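Local coordinates for antigen MTB48, Mycobacterial protein (Mycobacterium smegmatis, PDB 4WJ1), which is exported by the ESX-1 type VII secretion system and is probably involved in DNA conjugation, at least in the recipient strain, at residues E7-K18 with H176-G186. Residues are numbered along the deposited sequence; the frame is centred on the assembly and turned at random.
Sequences ELQYELPGLERK and HFANPAEGWAG
Leu8 and Ala185 begin a contact in which the extended residues ahead of helix 12-22, on the PE side of the chain, lie along the loop joining helices 154-178 and 187-230 on the PPE side; this loop carries Trp184-Ala185-Gly186, consistent with the WxG motif of the ESX family. Leu8 lays CD1 3.5 Å from Ala185 O. At Gln9 the backbones form a single antiparallel bridge, a hydrogen-bonded pair with Ala185: Gln9 N donates to Ala185 O (3.1 Å), and Ala185 N returns a shorter bond to Gln9 O (2.8 Å, 164° at the hydrogen). Gln9 O also lies at the edge of the Trp184 indole, in its plane, 3.1 Å from CD1. Tyr10 adds CB near the same indole while its own ring stacks on Tyr81 of helix 40-96, whose hydroxyl is hydrogen-bonded to Trp184 NE1, so the indole is held by residues of the PE side, its N-H satisfied by Tyr81. Where helix 12-22 begins, a water donates to Gly14 O and accepts a weak bond from Glu182 N. Leu15 then crosses Trp184 at about a right angle, setting CD2 over one indole face, 3.4 Å from CD2 of Trp184 and displaced toward the rim. Arg17 has the Glu182 methylene CG at the edge of its guanidinium, whereas the two charged ends do not meet. Lys18 runs past Ala181, its CG anti to the backbone N (chi1 -168°) and lying close to the methyl; bends further along the chain carry the ammonium to the end of helix 154-178. There, besides its salt bridge to Glu21, Lys18 NZ donates to His176 O at 2.9 Å, nearly in line with the carbonyl (163°).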
# COMPACT_ATOMS: atom_id res chain seq x y z
N GLU A 7 33.96 -10.52 15.09
CA GLU A 7 33.95 -10.09 16.49
C GLU A 7 32.83 -9.07 16.79
O GLU A 7 32.55 -8.19 15.97
CB GLU A 7 35.31 -9.48 16.87
CG GLU A 7 35.74 -9.76 18.29
CD GLU A 7 36.09 -11.23 18.51
OE1 GLU A 7 36.98 -11.76 17.81
OE2 GLU A 7 35.47 -11.86 19.39
N LEU A 8 32.22 -9.20 17.96
CA LEU A 8 31.16 -8.30 18.39
C LEU A 8 31.68 -6.89 18.69
O LEU A 8 32.48 -6.69 19.61
CB LEU A 8 30.44 -8.88 19.61
CG LEU A 8 29.41 -7.95 20.25
CD1 LEU A 8 28.36 -7.46 19.24
CD2 LEU A 8 28.72 -8.63 21.42
N GLN A 9 31.23 -5.93 17.89
CA GLN A 9 31.48 -4.50 18.11
C GLN A 9 30.14 -3.80 18.15
O GLN A 9 29.23 -4.14 17.38
CB GLN A 9 32.34 -3.87 17.00
CG GLN A 9 33.60 -4.60 16.65
CD GLN A 9 34.62 -4.54 17.76
OE1 GLN A 9 34.78 -3.50 18.41
NE2 GLN A 9 35.31 -5.66 17.99
N TYR A 10 30.01 -2.80 19.02
CA TYR A 10 28.80 -1.97 19.03
C TYR A 10 29.12 -0.59 19.52
O TYR A 10 30.00 -0.41 20.35
CB TYR A 10 27.74 -2.58 19.93
CG TYR A 10 28.34 -3.07 21.22
CD1 TYR A 10 28.56 -2.19 22.28
CD2 TYR A 10 28.71 -4.39 21.37
CE1 TYR A 10 29.13 -2.63 23.45
CE2 TYR A 10 29.28 -4.84 22.55
CZ TYR A 10 29.49 -3.96 23.58
OH TYR A 10 30.05 -4.42 24.75
N GLU A 11 28.41 0.40 19.01
CA GLU A 11 28.41 1.70 19.64
C GLU A 11 26.98 1.99 20.03
O GLU A 11 26.10 2.07 19.16
CB GLU A 11 28.99 2.75 18.70
CG GLU A 11 30.52 2.71 18.69
CD GLU A 11 31.12 3.14 17.36
OE1 GLU A 11 30.43 3.86 16.60
OE2 GLU A 11 32.28 2.75 17.08
N LEU A 12 26.74 2.09 21.33
CA LEU A 12 25.37 2.18 21.83
C LEU A 12 24.58 3.37 21.26
O LEU A 12 23.43 3.20 20.88
CB LEU A 12 25.39 2.22 23.36
CG LEU A 12 26.05 0.98 23.99
CD1 LEU A 12 26.23 1.18 25.49
CD2 LEU A 12 25.22 -0.28 23.71
N PRO A 13 25.19 4.57 21.18
CA PRO A 13 24.42 5.65 20.54
C PRO A 13 24.05 5.33 19.09
O PRO A 13 22.95 5.66 18.66
CB PRO A 13 25.37 6.85 20.59
CG PRO A 13 26.27 6.56 21.75
CD PRO A 13 26.45 5.07 21.77
N GLY A 14 24.96 4.70 18.36
CA GLY A 14 24.68 4.29 16.99
C GLY A 14 23.49 3.36 16.93
O GLY A 14 22.71 3.39 15.97
N LEU A 15 23.33 2.52 17.95
CA LEU A 15 22.20 1.61 17.99
C LEU A 15 20.90 2.40 18.24
O LEU A 15 19.87 2.09 17.66
CB LEU A 15 22.39 0.52 19.04
CG LEU A 15 23.55 -0.47 18.84
CD1 LEU A 15 23.58 -1.46 19.98
CD2 LEU A 15 23.46 -1.22 17.54
N GLU A 16 20.95 3.41 19.11
CA GLU A 16 19.80 4.29 19.30
C GLU A 16 19.40 4.97 18.01
O GLU A 16 18.24 4.89 17.61
CB GLU A 16 20.06 5.36 20.35
CG GLU A 16 19.25 5.20 21.63
CD GLU A 16 17.79 4.90 21.37
OE1 GLU A 16 17.13 5.69 20.68
OE2 GLU A 16 17.31 3.86 21.87
N ARG A 17 20.36 5.63 17.36
CA ARG A 17 20.10 6.32 16.10
C ARG A 17 19.38 5.38 15.14
O ARG A 17 18.43 5.77 14.49
CB ARG A 17 21.39 6.85 15.46
CG ARG A 17 21.82 8.25 15.93
CD ARG A 17 23.36 8.44 15.96
NE ARG A 17 24.08 7.67 14.93
CZ ARG A 17 25.39 7.44 14.93
NH1 ARG A 17 26.16 7.92 15.90
NH2 ARG A 17 25.95 6.74 13.95
N LYS A 18 19.82 4.13 15.09
CA LYS A 18 19.22 3.18 14.16
C LYS A 18 17.82 2.74 14.57
O LYS A 18 16.95 2.57 13.72
CB LYS A 18 20.08 1.93 14.01
CG LYS A 18 19.64 1.07 12.86
CD LYS A 18 20.10 1.67 11.54
CE LYS A 18 19.04 1.58 10.47
NZ LYS A 18 18.34 2.84 10.34
N HIS A 176 14.93 4.35 5.15
CA HIS A 176 15.20 4.51 6.59
C HIS A 176 15.75 3.22 7.18
O HIS A 176 16.34 3.23 8.26
CB HIS A 176 13.93 4.93 7.36
CG HIS A 176 13.46 6.32 7.06
ND1 HIS A 176 14.14 7.44 7.48
CD2 HIS A 176 12.38 6.77 6.39
CE1 HIS A 176 13.50 8.53 7.07
NE2 HIS A 176 12.43 8.14 6.40
N PHE A 177 15.55 2.12 6.47
CA PHE A 177 15.85 0.80 7.00
C PHE A 177 17.07 0.21 6.33
O PHE A 177 17.71 -0.68 6.88
CB PHE A 177 14.65 -0.14 6.83
CG PHE A 177 13.41 0.37 7.48
CD1 PHE A 177 13.15 0.09 8.79
CD2 PHE A 177 12.53 1.20 6.78
CE1 PHE A 177 12.01 0.59 9.41
CE2 PHE A 177 11.40 1.70 7.38
CZ PHE A 177 11.13 1.40 8.70
N ALA A 178 17.40 0.71 5.15
CA ALA A 178 18.37 0.03 4.29
C ALA A 178 19.79 -0.02 4.87
O ALA A 178 20.53 -0.95 4.59
CB ALA A 178 18.40 0.68 2.93
N ASN A 179 20.16 0.98 5.65
CA ASN A 179 21.52 1.13 6.12
C ASN A 179 21.70 0.49 7.49
O ASN A 179 20.90 0.72 8.38
CB ASN A 179 21.91 2.61 6.17
CG ASN A 179 20.97 3.44 7.07
OD1 ASN A 179 19.73 3.35 6.97
ND2 ASN A 179 21.56 4.23 7.97
N PRO A 180 22.74 -0.33 7.66
CA PRO A 180 23.06 -0.89 8.97
C PRO A 180 23.52 0.17 9.96
O PRO A 180 24.18 1.10 9.54
CB PRO A 180 24.21 -1.87 8.67
CG PRO A 180 24.09 -2.17 7.22
CD PRO A 180 23.55 -0.93 6.58
N ALA A 181 23.23 -0.01 11.24
CA ALA A 181 23.75 0.87 12.29
C ALA A 181 25.27 1.00 12.23
O ALA A 181 25.98 0.05 11.88
CB ALA A 181 23.34 0.35 13.66
N GLU A 182 25.76 2.18 12.59
CA GLU A 182 27.19 2.45 12.59
C GLU A 182 27.90 1.78 13.76
O GLU A 182 27.36 1.71 14.87
CB GLU A 182 27.44 3.96 12.63
CG GLU A 182 26.86 4.73 11.43
CD GLU A 182 27.57 4.43 10.11
OE1 GLU A 182 28.71 3.91 10.12
OE2 GLU A 182 26.98 4.73 9.04
N GLY A 183 29.10 1.27 13.51
CA GLY A 183 29.90 0.65 14.56
C GLY A 183 29.34 -0.63 15.13
O GLY A 183 29.80 -1.12 16.17
N TRP A 184 28.34 -1.20 14.48
CA TRP A 184 27.79 -2.47 14.93
C TRP A 184 28.29 -3.59 14.03
O TRP A 184 28.19 -3.52 12.81
CB TRP A 184 26.26 -2.42 14.95
CG TRP A 184 25.63 -3.54 15.71
CD1 TRP A 184 26.26 -4.42 16.57
CD2 TRP A 184 24.25 -3.94 15.67
NE1 TRP A 184 25.34 -5.32 17.06
CE2 TRP A 184 24.11 -5.05 16.53
CE3 TRP A 184 23.13 -3.46 14.99
CZ2 TRP A 184 22.88 -5.69 16.73
CZ3 TRP A 184 21.92 -4.09 15.19
CH2 TRP A 184 21.80 -5.20 16.05
N ALA A 185 28.87 -4.61 14.64
CA ALA A 185 29.39 -5.73 13.88
C ALA A 185 29.19 -7.02 14.65
O ALA A 185 29.06 -7.01 15.88
CB ALA A 185 30.86 -5.54 13.55
N GLY A 186 29.15 -8.12 13.92
CA GLY A 186 29.03 -9.42 14.54
C GLY A 186 27.76 -10.07 14.06
O GLY A 186 27.09 -9.55 13.17
O HOH W 1 23.34 4.31 13.48